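Local coordinates for protein alanine racemase 1 (Caldanaerobacter subterraneus subsp. tengcongensis MB4, PDB 4Y2W) that belongs to the alanine racemase family and joins an N-terminal TIM barrel to a C-terminal domain rich in beta strands, at residues Arg177-Met188 with Leu213-Asp221; Ala232-Arg240 with Val348-Pro359. The protein carries 1 engineered substitution. One frame throughout, in Å; residues are numbered along the deposited sequence.

Interaction 1 (Arg177-Met188 with Leu213-Asp221); sequences RDYCKEQFDKFM and LNLNYSHLD
The carbonyl oxygen of L215 is gripped twice by S218, whose CA packs against F184 CE1 of the helix. S218 OG meets L215 O at 2.6 Å, in the carbonyl plane on a lone pair, and S218 N bonds the same oxygen at 3.1 Å. Serine suits this turn because its short hydroxyl side chain folds back to add a second donor to the backbone N-H. The turn presents apolar groups to 177-188, and no hydrogen bond crosses between the segments. F184 CG is anti to the backbone N (chi1 -174°), which sends the ring across to Y217. The CD1-CE1 edge of Y217 stands over the F184 face in a T-shaped pair, centroids of the two rings 4.8 Å apart and planes at 66°, while M188 CG covers the opposite face. L220 branches between two rings: CD2 reaches the F184 edge, 3.7 Å from CE1, and CD1 the F187 edge. L215 forks too, its CD2 touching C180 CB and its CD1 lying over the R177 guanidinium. On the same flat group the N214 amide stacks, planes 4° apart, while D175 takes R177 NE in a salt bridge. In the TIM barrel, this partly buried layer sets helix 177-195, which follows strand 160-166, against the link from helix 209-214 to strand 222-224; S218 and L220 also rest on I206 of strand 203-208.

Interaction 2 (Ala232-Arg240 with Val348-Pro359); sequences AYPSKRVER and VESMADKIETIP
Salt bridges dominate the exposed side of this contact, where R240 and K236 face E349 and D353 as one network. R240 and E349 approach from opposite directions with their flat groups nearly coplanar, 17° apart. R240 NH2 donates to the syn lone pair of E349 OE1 at 3.2 Å, with an N-H...O angle of 152°. E349 reaches this far because its CG is anti to the backbone N (chi1 -166°) and the chain runs extended beyond it. K236 NZ bonds D353 OD1 at 3.1 Å, from above the carboxylate plane, and D353 OD2 more weakly; the K236 NZ pair with E349 OE1, at 4.0 Å, is long. The two acids stand one helical turn apart, so both can face the same loop.

Within the loop, R240 NH2 also donates to S235 O at 3.1 Å, and Y233 lies over a face of the R240 guanidinium while R240 CG sits over the Y233 ring centre. A flat aromatic probably limits how far the arginine can swing.

Apolar contacts fill the buried side. A232 CB touches V348 CG1 at 3.9 Å and P359 CB at 4.0 Å, alanine's single methyl allowing the backbones to come close. Apart from these apolar pairs, P359 CG packs against the backbone O of Y233, at 3.7 Å. Proline fits here because it opens helix 359-365, where no N-H is needed, with I358 as N-cap. A Schellman motif, with E356 as its C-prime residue, ends the preceding helix.

Chemically, then, charge pairing at the surface is backed by a small apolar interior, and the clustered acids and bases probably favour one another's ionised forms.

Interactions 1 and 2 follow one another along the chain, with centres about 23 Å apart, yet they touch. L213 CD1 packs on V238 CB at 3.8 Å, and N214 OD1 comes within 3.6 Å of E239 N; E239 also makes a long, weak ion pair with R177. Interaction 1 stays within the barrel, whereas interaction 2 ties the loop leaving its last strand to the C-terminal part. The side chain of C180 is about 13 Å from a bound alanine, that of I358 about 5 Å from one. Q360, directly after P359, lines an alanine pocket with K40, Y44, R138 and H168, which places interaction 2 beside that pocket.

Interaction 1 (Arg177-Met188 with Leu213-Asp221)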
loop_
_atom_site.group_PDB
_atom_site.type_symbol
_atom_site.label_atom_id
_atom_site.label_comp_id
_atom_site.label_asym_id
_atom_site.label_seq_id
_atom_site.Cartn_x
_atom_site.Cartn_y
_atom_site.Cartn_z
ATOM N N ARG A 177 -23.790 6.536 22.756
ATOM C CA ARG A 177 -23.468 6.367 24.174
ATOM C C ARG A 177 -24.280 5.238 24.806
ATOM O O ARG A 177 -23.769 4.505 25.654
ATOM C CB ARG A 177 -23.710 7.673 24.937
ATOM C CG ARG A 177 -22.894 8.862 24.438
ATOM C CD ARG A 177 -21.663 9.145 25.293
ATOM N NE ARG A 177 -20.842 10.213 24.710
ATOM C CZ ARG A 177 -19.946 10.950 25.370
ATOM N NH1 ARG A 177 -19.728 10.773 26.670
ATOM N NH2 ARG A 177 -19.263 11.887 24.721
ATOM N N ASP A 178 -25.536 5.103 24.390
ATOM C CA ASP A 178 -26.404 4.031 24.882
ATOM C C ASP A 178 -25.858 2.643 24.555
ATOM O O ASP A 178 -25.932 1.736 25.385
ATOM C CB ASP A 178 -27.819 4.168 24.310
ATOM C CG ASP A 178 -28.593 5.320 24.929
ATOM O OD1 ASP A 178 -27.981 6.191 25.586
ATOM O OD2 ASP A 178 -29.828 5.348 24.755
ATOM N N TYR A 179 -25.312 2.482 23.350
ATOM C CA TYR A 179 -24.744 1.199 22.939
ATOM C C TYR A 179 -23.402 0.935 23.623
ATOM O O TYR A 179 -23.128 -0.188 24.037
ATOM C CB TYR A 179 -24.594 1.123 21.420
ATOM C CG TYR A 179 -24.558 -0.295 20.896
ATOM C CD1 TYR A 179 -25.683 -1.109 20.979
ATOM C CD2 TYR A 179 -23.407 -0.824 20.317
ATOM C CE1 TYR A 179 -25.666 -2.408 20.505
ATOM C CE2 TYR A 179 -23.382 -2.123 19.838
ATOM C CZ TYR A 179 -24.516 -2.910 19.934
ATOM O OH TYR A 179 -24.514 -4.203 19.465
ATOM N N CYS A 180 -22.572 1.968 23.748
ATOM C CA CYS A 180 -21.320 1.853 24.496
ATOM C C CYS A 180 -21.580 1.461 25.954
ATOM O O CYS A 180 -20.926 0.565 26.487
ATOM C CB CYS A 180 -20.525 3.160 24.438
ATOM S SG CYS A 180 -19.761 3.521 22.837
ATOM N N LYS A 181 -22.537 2.132 26.590
ATOM C CA LYS A 181 -22.943 1.790 27.956
ATOM C C LYS A 181 -23.459 0.350 27.994
ATOM O O LYS A 181 -23.128 -0.407 28.907
ATOM C CB LYS A 181 -24.020 2.763 28.472
ATOM C CG LYS A 181 -24.002 3.016 29.977
ATOM C CD LYS A 181 -24.811 1.994 30.762
ATOM C CE LYS A 181 -24.690 2.218 32.265
ATOM N NZ LYS A 181 -23.309 1.976 32.780
ATOM N N GLU A 182 -24.250 -0.022 26.991
ATOM C CA GLU A 182 -24.802 -1.373 26.889
ATOM C C GLU A 182 -23.712 -2.430 26.743
ATOM O O GLU A 182 -23.765 -3.468 27.399
ATOM C CB GLU A 182 -25.774 -1.463 25.709
ATOM C CG GLU A 182 -26.364 -2.847 25.477
ATOM C CD GLU A 182 -27.381 -2.875 24.352
ATOM O OE1 GLU A 182 -27.541 -1.850 23.654
ATOM O OE2 GLU A 182 -28.021 -3.930 24.162
ATOM N N GLN A 183 -22.738 -2.166 25.873
ATOM C CA GLN A 183 -21.629 -3.095 25.642
ATOM C C GLN A 183 -20.757 -3.227 26.884
ATOM O O GLN A 183 -20.292 -4.320 27.215
ATOM C CB GLN A 183 -20.761 -2.638 24.463
ATOM C CG GLN A 183 -21.423 -2.737 23.099
ATOM C CD GLN A 183 -20.446 -2.493 21.963
ATOM O OE1 GLN A 183 -20.462 -1.435 21.331
ATOM N NE2 GLN A 183 -19.582 -3.469 21.702
ATOM N N PHE A 184 -20.534 -2.107 27.563
ATOM C CA PHE A 184 -19.721 -2.089 28.776
ATOM C C PHE A 184 -20.345 -2.944 29.883
ATOM O O PHE A 184 -19.661 -3.755 30.501
ATOM C CB PHE A 184 -19.527 -0.652 29.263
ATOM C CG PHE A 184 -18.590 -0.530 30.428
ATOM C CD1 PHE A 184 -17.217 -0.571 30.235
ATOM C CD2 PHE A 184 -19.079 -0.375 31.719
ATOM C CE1 PHE A 184 -16.349 -0.463 31.308
ATOM C CE2 PHE A 184 -18.216 -0.266 32.793
ATOM C CZ PHE A 184 -16.849 -0.310 32.588
ATOM N N ASP A 185 -21.645 -2.765 30.114
ATOM C CA ASP A 185 -22.361 -3.516 31.148
ATOM C C ASP A 185 -22.309 -5.025 30.893
ATOM O O ASP A 185 -21.971 -5.790 31.797
ATOM C CB ASP A 185 -23.818 -3.043 31.261
ATOM C CG ASP A 185 -23.943 -1.641 31.858
ATOM O OD1 ASP A 185 -22.922 -1.064 32.291
ATOM O OD2 ASP A 185 -25.073 -1.114 31.894
ATOM N N LYS A 186 -22.631 -5.451 29.671
ATOM C CA LYS A 186 -22.534 -6.869 29.296
ATOM C C LYS A 186 -21.169 -7.437 29.653
ATOM O O LYS A 186 -21.065 -8.526 30.219
ATOM C CB LYS A 186 -22.759 -7.060 27.798
ATOM C CG LYS A 186 -24.207 -6.970 27.360
ATOM C CD LYS A 186 -24.365 -7.495 25.943
ATOM C CE LYS A 186 -25.769 -7.263 25.414
ATOM N NZ LYS A 186 -25.924 -7.770 24.024
ATOM N N PHE A 187 -20.130 -6.678 29.312
ATOM C CA PHE A 187 -18.749 -7.065 29.574
ATOM C C PHE A 187 -18.516 -7.248 31.071
ATOM O O PHE A 187 -18.069 -8.308 31.508
ATOM C CB PHE A 187 -17.795 -6.006 29.005
ATOM C CG PHE A 187 -16.349 -6.420 29.003
ATOM C CD1 PHE A 187 -15.941 -7.570 28.342
ATOM C CD2 PHE A 187 -15.391 -5.645 29.644
ATOM C CE1 PHE A 187 -14.612 -7.949 28.335
ATOM C CE2 PHE A 187 -14.058 -6.018 29.636
ATOM C CZ PHE A 187 -13.667 -7.171 28.981
ATOM N N MET A 188 -18.847 -6.224 31.854
ATOM C CA MET A 188 -18.679 -6.281 33.309
ATOM C C MET A 188 -19.536 -7.384 33.945
ATOM O O MET A 188 -19.136 -7.976 34.942
ATOM C CB MET A 188 -19.011 -4.928 33.951
ATOM C CG MET A 188 -18.131 -3.759 33.513
ATOM S SD MET A 188 -16.343 -4.023 33.576
ATOM C CE MET A 188 -16.154 -4.750 35.200
ATOM N N LEU A 213 -11.445 9.156 25.106
ATOM C CA LEU A 213 -11.750 10.582 25.198
ATOM C C LEU A 213 -13.075 10.825 25.917
ATOM O O LEU A 213 -13.157 11.650 26.832
ATOM C CB LEU A 213 -11.800 11.203 23.799
ATOM C CG LEU A 213 -10.485 11.197 23.009
ATOM C CD1 LEU A 213 -10.741 11.516 21.545
ATOM C CD2 LEU A 213 -9.480 12.173 23.604
ATOM N N ASN A 214 -14.100 10.087 25.502
ATOM C CA ASN A 214 -15.468 10.308 25.959
ATOM C C ASN A 214 -15.792 9.561 27.249
ATOM O O ASN A 214 -16.158 10.164 28.259
ATOM C CB ASN A 214 -16.453 9.862 24.873
ATOM C CG ASN A 214 -16.255 10.589 23.555
ATOM O OD1 ASN A 214 -15.492 11.552 23.465
ATOM N ND2 ASN A 214 -16.946 10.122 22.518
ATOM N N LEU A 215 -15.649 8.242 27.200
ATOM C CA LEU A 215 -16.158 7.349 28.240
ATOM C C LEU A 215 -15.117 7.081 29.326
ATOM O O LEU A 215 -14.333 6.137 29.223
ATOM C CB LEU A 215 -16.600 6.024 27.603
ATOM C CG LEU A 215 -17.887 5.979 26.761
ATOM C CD1 LEU A 215 -18.200 7.266 26.015
ATOM C CD2 LEU A 215 -17.817 4.829 25.769
ATOM N N ASN A 216 -15.128 7.895 30.377
ATOM C CA ASN A 216 -14.152 7.760 31.468
ATOM C C ASN A 216 -14.271 6.419 32.212
ATOM O O ASN A 216 -13.297 5.936 32.792
ATOM C CB ASN A 216 -14.286 8.922 32.465
ATOM C CG ASN A 216 -12.982 9.672 32.675
ATOM O OD1 ASN A 216 -12.454 9.733 33.789
ATOM N ND2 ASN A 216 -12.457 10.254 31.602
ATOM N N TYR A 217 -15.468 5.832 32.197
ATOM C CA TYR A 217 -15.712 4.533 32.835
ATOM C C TYR A 217 -15.043 3.364 32.113
ATOM O O TYR A 217 -14.647 2.387 32.750
ATOM C CB TYR A 217 -17.218 4.262 32.981
ATOM C CG TYR A 217 -18.017 4.202 31.690
ATOM C CD1 TYR A 217 -18.052 3.043 30.918
ATOM C CD2 TYR A 217 -18.770 5.293 31.265
ATOM C CE1 TYR A 217 -18.791 2.984 29.746
ATOM C CE2 TYR A 217 -19.514 5.241 30.098
ATOM C CZ TYR A 217 -19.524 4.087 29.343
ATOM O OH TYR A 217 -20.264 4.035 28.186
ATOM N N SER A 218 -14.913 3.472 30.791
ATOM C CA SER A 218 -14.359 2.390 29.963
ATOM C C SER A 218 -12.859 2.136 30.161
ATOM O O SER A 218 -12.349 1.102 29.722
ATOM C CB SER A 218 -14.633 2.664 28.479
ATOM O OG SER A 218 -14.021 3.869 28.053
ATOM N N HIS A 219 -12.165 3.067 30.815
ATOM C CA HIS A 219 -10.713 2.987 31.016
ATOM C C HIS A 219 -10.246 1.641 31.576
ATOM O O HIS A 219 -9.277 1.070 31.077
ATOM C CB HIS A 219 -10.242 4.119 31.939
ATOM C CG HIS A 219 -10.292 5.475 31.308
ATOM N ND1 HIS A 219 -9.587 6.552 31.802
ATOM C CD2 HIS A 219 -10.949 5.927 30.214
ATOM C CE1 HIS A 219 -9.818 7.611 31.049
ATOM N NE2 HIS A 219 -10.640 7.258 30.077
ATOM N N LEU A 220 -10.932 1.154 32.611
ATOM C CA LEU A 220 -10.626 -0.139 33.247
ATOM C C LEU A 220 -9.140 -0.260 33.637
ATOM O O LEU A 220 -8.550 0.715 34.098
ATOM C CB LEU A 220 -11.085 -1.300 32.350
ATOM C CG LEU A 220 -12.576 -1.369 32.010
ATOM C CD1 LEU A 220 -12.827 -2.431 30.952
ATOM C CD2 LEU A 220 -13.407 -1.650 33.252
ATOM N N ASP A 221 -8.540 -1.436 33.452
ATOM C CA ASP A 221 -7.150 -1.672 33.848
ATOM C C ASP A 221 -6.158 -1.251 32.764
ATOM O O ASP A 221 -5.013 -0.919 33.067
ATOM C CB ASP A 221 -6.931 -3.151 34.177
ATOM C CG ASP A 221 -7.899 -3.669 35.223
ATOM O OD1 ASP A 221 -8.006 -3.056 36.305
ATOM O OD2 ASP A 221 -8.561 -4.694 34.954
#

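Interaction 2 (Ala232-Arg240 with Val348-Pro359)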
loop_
_atom_site.group_PDB
_atom_site.type_symbol
_atom_site.label_atom_id
_atom_site.label_comp_id
_atom_site.label_asym_id
_atom_site.label_seq_id
_atom_site.Cartn_x
_atom_site.Cartn_y
_atom_site.Cartn_z
ATOM N N ALA A 232 -4.138 12.275 14.874
ATOM C CA ALA A 232 -5.465 12.340 14.266
ATOM C C ALA A 232 -6.535 11.785 15.201
ATOM O O ALA A 232 -6.242 11.044 16.135
ATOM C CB ALA A 232 -5.474 11.583 12.947
ATOM N N TYR A 233 -7.781 12.161 14.940
ATOM C CA TYR A 233 -8.917 11.650 15.694
ATOM C C TYR A 233 -9.672 10.628 14.845
ATOM O O TYR A 233 -9.630 10.693 13.614
ATOM C CB TYR A 233 -9.836 12.801 16.108
ATOM C CG TYR A 233 -9.238 13.707 17.167
ATOM C CD1 TYR A 233 -9.183 13.306 18.498
ATOM C CD2 TYR A 233 -8.732 14.966 16.840
ATOM C CE1 TYR A 233 -8.640 14.128 19.474
ATOM C CE2 TYR A 233 -8.188 15.795 17.809
ATOM C CZ TYR A 233 -8.144 15.371 19.127
ATOM O OH TYR A 233 -7.608 16.180 20.106
ATOM N N PRO A 234 -10.360 9.673 15.498
ATOM C CA PRO A 234 -11.079 8.620 14.772
ATOM C C PRO A 234 -12.348 9.097 14.064
ATOM O O PRO A 234 -12.789 8.460 13.110
ATOM C CB PRO A 234 -11.429 7.611 15.870
ATOM C CG PRO A 234 -11.488 8.418 17.121
ATOM C CD PRO A 234 -10.477 9.516 16.962
ATOM N N SER A 235 -12.933 10.196 14.535
ATOM C CA SER A 235 -14.152 10.737 13.939
ATOM C C SER A 235 -14.334 12.202 14.339
ATOM O O SER A 235 -13.449 12.803 14.957
ATOM C CB SER A 235 -15.363 9.910 14.376
ATOM O OG SER A 235 -15.648 10.115 15.750
ATOM N N LYS A 236 -15.479 12.772 13.977
ATOM C CA LYS A 236 -15.803 14.145 14.342
ATOM C C LYS A 236 -16.616 14.244 15.637
ATOM O O LYS A 236 -16.763 15.337 16.182
ATOM C CB LYS A 236 -16.542 14.828 13.191
ATOM C CG LYS A 236 -15.737 14.843 11.903
ATOM C CD LYS A 236 -16.350 15.749 10.848
ATOM C CE LYS A 236 -15.377 15.993 9.703
ATOM N NZ LYS A 236 -14.911 14.730 9.063
ATOM N N ARG A 237 -17.125 13.112 16.133
ATOM C CA ARG A 237 -17.930 13.084 17.361
ATOM C C ARG A 237 -17.104 12.700 18.596
ATOM O O ARG A 237 -17.494 11.821 19.371
ATOM C CB ARG A 237 -19.107 12.113 17.215
ATOM C CG ARG A 237 -19.902 12.231 15.923
ATOM C CD ARG A 237 -21.331 11.733 16.112
ATOM N NE ARG A 237 -21.732 10.762 15.094
ATOM C CZ ARG A 237 -22.036 11.054 13.830
ATOM N NH1 ARG A 237 -21.982 12.307 13.381
ATOM N NH2 ARG A 237 -22.392 10.077 13.000
ATOM N N VAL A 238 -15.969 13.369 18.777
ATOM C CA VAL A 238 -15.109 13.156 19.940
ATOM C C VAL A 238 -14.749 14.513 20.537
ATOM O O VAL A 238 -14.770 15.526 19.839
ATOM C CB VAL A 238 -13.831 12.356 19.588
ATOM C CG1 VAL A 238 -14.198 10.988 19.033
ATOM C CG2 VAL A 238 -12.953 13.110 18.598
ATOM N N GLU A 239 -14.417 14.527 21.825
ATOM C CA GLU A 239 -14.262 15.781 22.568
ATOM C C GLU A 239 -12.988 16.566 22.221
ATOM O O GLU A 239 -13.010 17.800 22.215
ATOM C CB GLU A 239 -14.355 15.518 24.075
ATOM C CG GLU A 239 -15.716 14.974 24.491
ATOM C CD GLU A 239 -15.900 14.873 25.993
ATOM O OE1 GLU A 239 -14.908 15.019 26.738
ATOM O OE2 GLU A 239 -17.048 14.639 26.428
ATOM N N ARG A 240 -11.896 15.855 21.934
ATOM C CA ARG A 240 -10.631 16.473 21.498
ATOM C C ARG A 240 -10.005 17.367 22.570
ATOM O O ARG A 240 -9.463 18.432 22.263
ATOM C CB ARG A 240 -10.815 17.271 20.189
ATOM C CG ARG A 240 -11.459 16.484 19.054
ATOM C CD ARG A 240 -11.609 17.307 17.779
ATOM N NE ARG A 240 -12.096 16.483 16.665
ATOM C CZ ARG A 240 -11.540 16.394 15.454
ATOM N NH1 ARG A 240 -10.459 17.100 15.127
ATOM N NH2 ARG A 240 -12.087 15.593 14.542
ATOM N N VAL A 348 -4.105 15.043 7.419
ATOM C CA VAL A 348 -4.533 13.693 7.078
ATOM C C VAL A 348 -6.057 13.544 7.131
ATOM O O VAL A 348 -6.628 12.780 6.357
ATOM C CB VAL A 348 -3.861 12.642 7.996
ATOM C CG1 VAL A 348 -4.328 12.784 9.444
ATOM C CG2 VAL A 348 -4.112 11.232 7.468
ATOM N N GLU A 349 -6.710 14.274 8.035
ATOM C CA GLU A 349 -8.171 14.236 8.139
ATOM C C GLU A 349 -8.848 14.884 6.926
ATOM O O GLU A 349 -9.851 14.371 6.426
ATOM C CB GLU A 349 -8.649 14.901 9.433
ATOM C CG GLU A 349 -10.112 14.603 9.750
ATOM C CD GLU A 349 -10.564 15.130 11.099
ATOM O OE1 GLU A 349 -11.733 14.876 11.471
ATOM O OE2 GLU A 349 -9.757 15.797 11.782
ATOM N N SER A 350 -8.300 16.007 6.463
ATOM C CA SER A 350 -8.803 16.667 5.254
ATOM C C SER A 350 -8.756 15.728 4.049
ATOM O O SER A 350 -9.698 15.685 3.257
ATOM C CB SER A 350 -7.993 17.926 4.945
ATOM O OG SER A 350 -8.104 18.874 5.983
ATOM N N MET A 351 -7.658 14.983 3.919
ATOM C CA MET A 351 -7.506 14.016 2.837
ATOM C C MET A 351 -8.523 12.881 2.963
ATOM O O MET A 351 -9.147 12.491 1.979
ATOM C CB MET A 351 -6.085 13.455 2.811
ATOM C CG MET A 351 -5.859 12.406 1.729
ATOM S SD MET A 351 -4.148 12.288 1.171
ATOM C CE MET A 351 -4.041 13.753 0.147
ATOM N N ALA A 352 -8.687 12.366 4.179
ATOM C CA ALA A 352 -9.651 11.297 4.458
ATOM C C ALA A 352 -11.085 11.704 4.112
ATOM O O ALA A 352 -11.855 10.901 3.583
ATOM C CB ALA A 352 -9.563 10.882 5.917
ATOM N N ASP A 353 -11.434 12.953 4.413
ATOM C CA ASP A 353 -12.760 13.482 4.098
ATOM C C ASP A 353 -12.983 13.530 2.591
ATOM O O ASP A 353 -13.994 13.033 2.098
ATOM C CB ASP A 353 -12.940 14.885 4.686
ATOM C CG ASP A 353 -12.884 14.900 6.201
ATOM O OD1 ASP A 353 -12.950 13.819 6.822
ATOM O OD2 ASP A 353 -12.769 16.002 6.778
ATOM N N LYS A 354 -12.026 14.108 1.869
ATOM C CA LYS A 354 -12.138 14.291 0.420
ATOM C C LYS A 354 -12.419 12.987 -0.338
ATOM O O LYS A 354 -13.193 12.988 -1.293
ATOM C CB LYS A 354 -10.871 14.966 -0.131
ATOM C CG LYS A 354 -10.892 15.274 -1.630
ATOM C CD LYS A 354 -11.869 16.384 -2.003
ATOM C CE LYS A 354 -11.363 17.763 -1.602
ATOM N NZ LYS A 354 -12.161 18.851 -2.236
ATOM N N ILE A 355 -11.806 11.884 0.088
ATOM C CA ILE A 355 -12.061 10.576 -0.544
ATOM C C ILE A 355 -12.994 9.672 0.277
ATOM O O ILE A 355 -13.004 8.456 0.093
ATOM C CB ILE A 355 -10.752 9.827 -0.910
ATOM C CG1 ILE A 355 -9.772 9.785 0.268
ATOM C CG2 ILE A 355 -10.096 10.486 -2.113
ATOM C CD1 ILE A 355 -8.733 8.688 0.163
ATOM N N GLU A 356 -13.792 10.280 1.157
ATOM C CA GLU A 356 -14.858 9.588 1.881
ATOM C C GLU A 356 -14.338 8.376 2.662
ATOM O O GLU A 356 -14.801 7.245 2.470
ATOM C CB GLU A 356 -15.967 9.147 0.919
ATOM C CG GLU A 356 -16.411 10.191 -0.092
ATOM C CD GLU A 356 -17.312 9.589 -1.152
ATOM O OE1 GLU A 356 -16.855 9.403 -2.302
ATOM O OE2 GLU A 356 -18.474 9.273 -0.824
ATOM N N THR A 357 -13.365 8.622 3.531
ATOM C CA THR A 357 -12.830 7.578 4.396
ATOM C C THR A 357 -12.354 8.197 5.711
ATOM O O THR A 357 -12.740 9.315 6.050
ATOM C CB THR A 357 -11.702 6.788 3.692
ATOM O OG1 THR A 357 -11.323 5.666 4.497
ATOM C CG2 THR A 357 -10.480 7.668 3.439
ATOM N N ILE A 358 -11.526 7.462 6.448
ATOM C CA ILE A 358 -11.026 7.907 7.747
ATOM C C ILE A 358 -9.498 7.899 7.740
ATOM O O ILE A 358 -8.896 7.164 6.957
ATOM C CB ILE A 358 -11.562 7.026 8.898
ATOM C CG1 ILE A 358 -11.406 5.532 8.573
ATOM C CG2 ILE A 358 -13.023 7.353 9.168
ATOM C CD1 ILE A 358 -11.746 4.611 9.724
ATOM N N PRO A 359 -8.867 8.713 8.615
ATOM C CA PRO A 359 -7.406 8.856 8.655
ATOM C C PRO A 359 -6.613 7.552 8.657
ATOM O O PRO A 359 -5.501 7.515 8.132
ATOM C CB PRO A 359 -7.170 9.606 9.965
ATOM C CG PRO A 359 -8.396 10.429 10.141
ATOM C CD PRO A 359 -9.523 9.606 9.590
#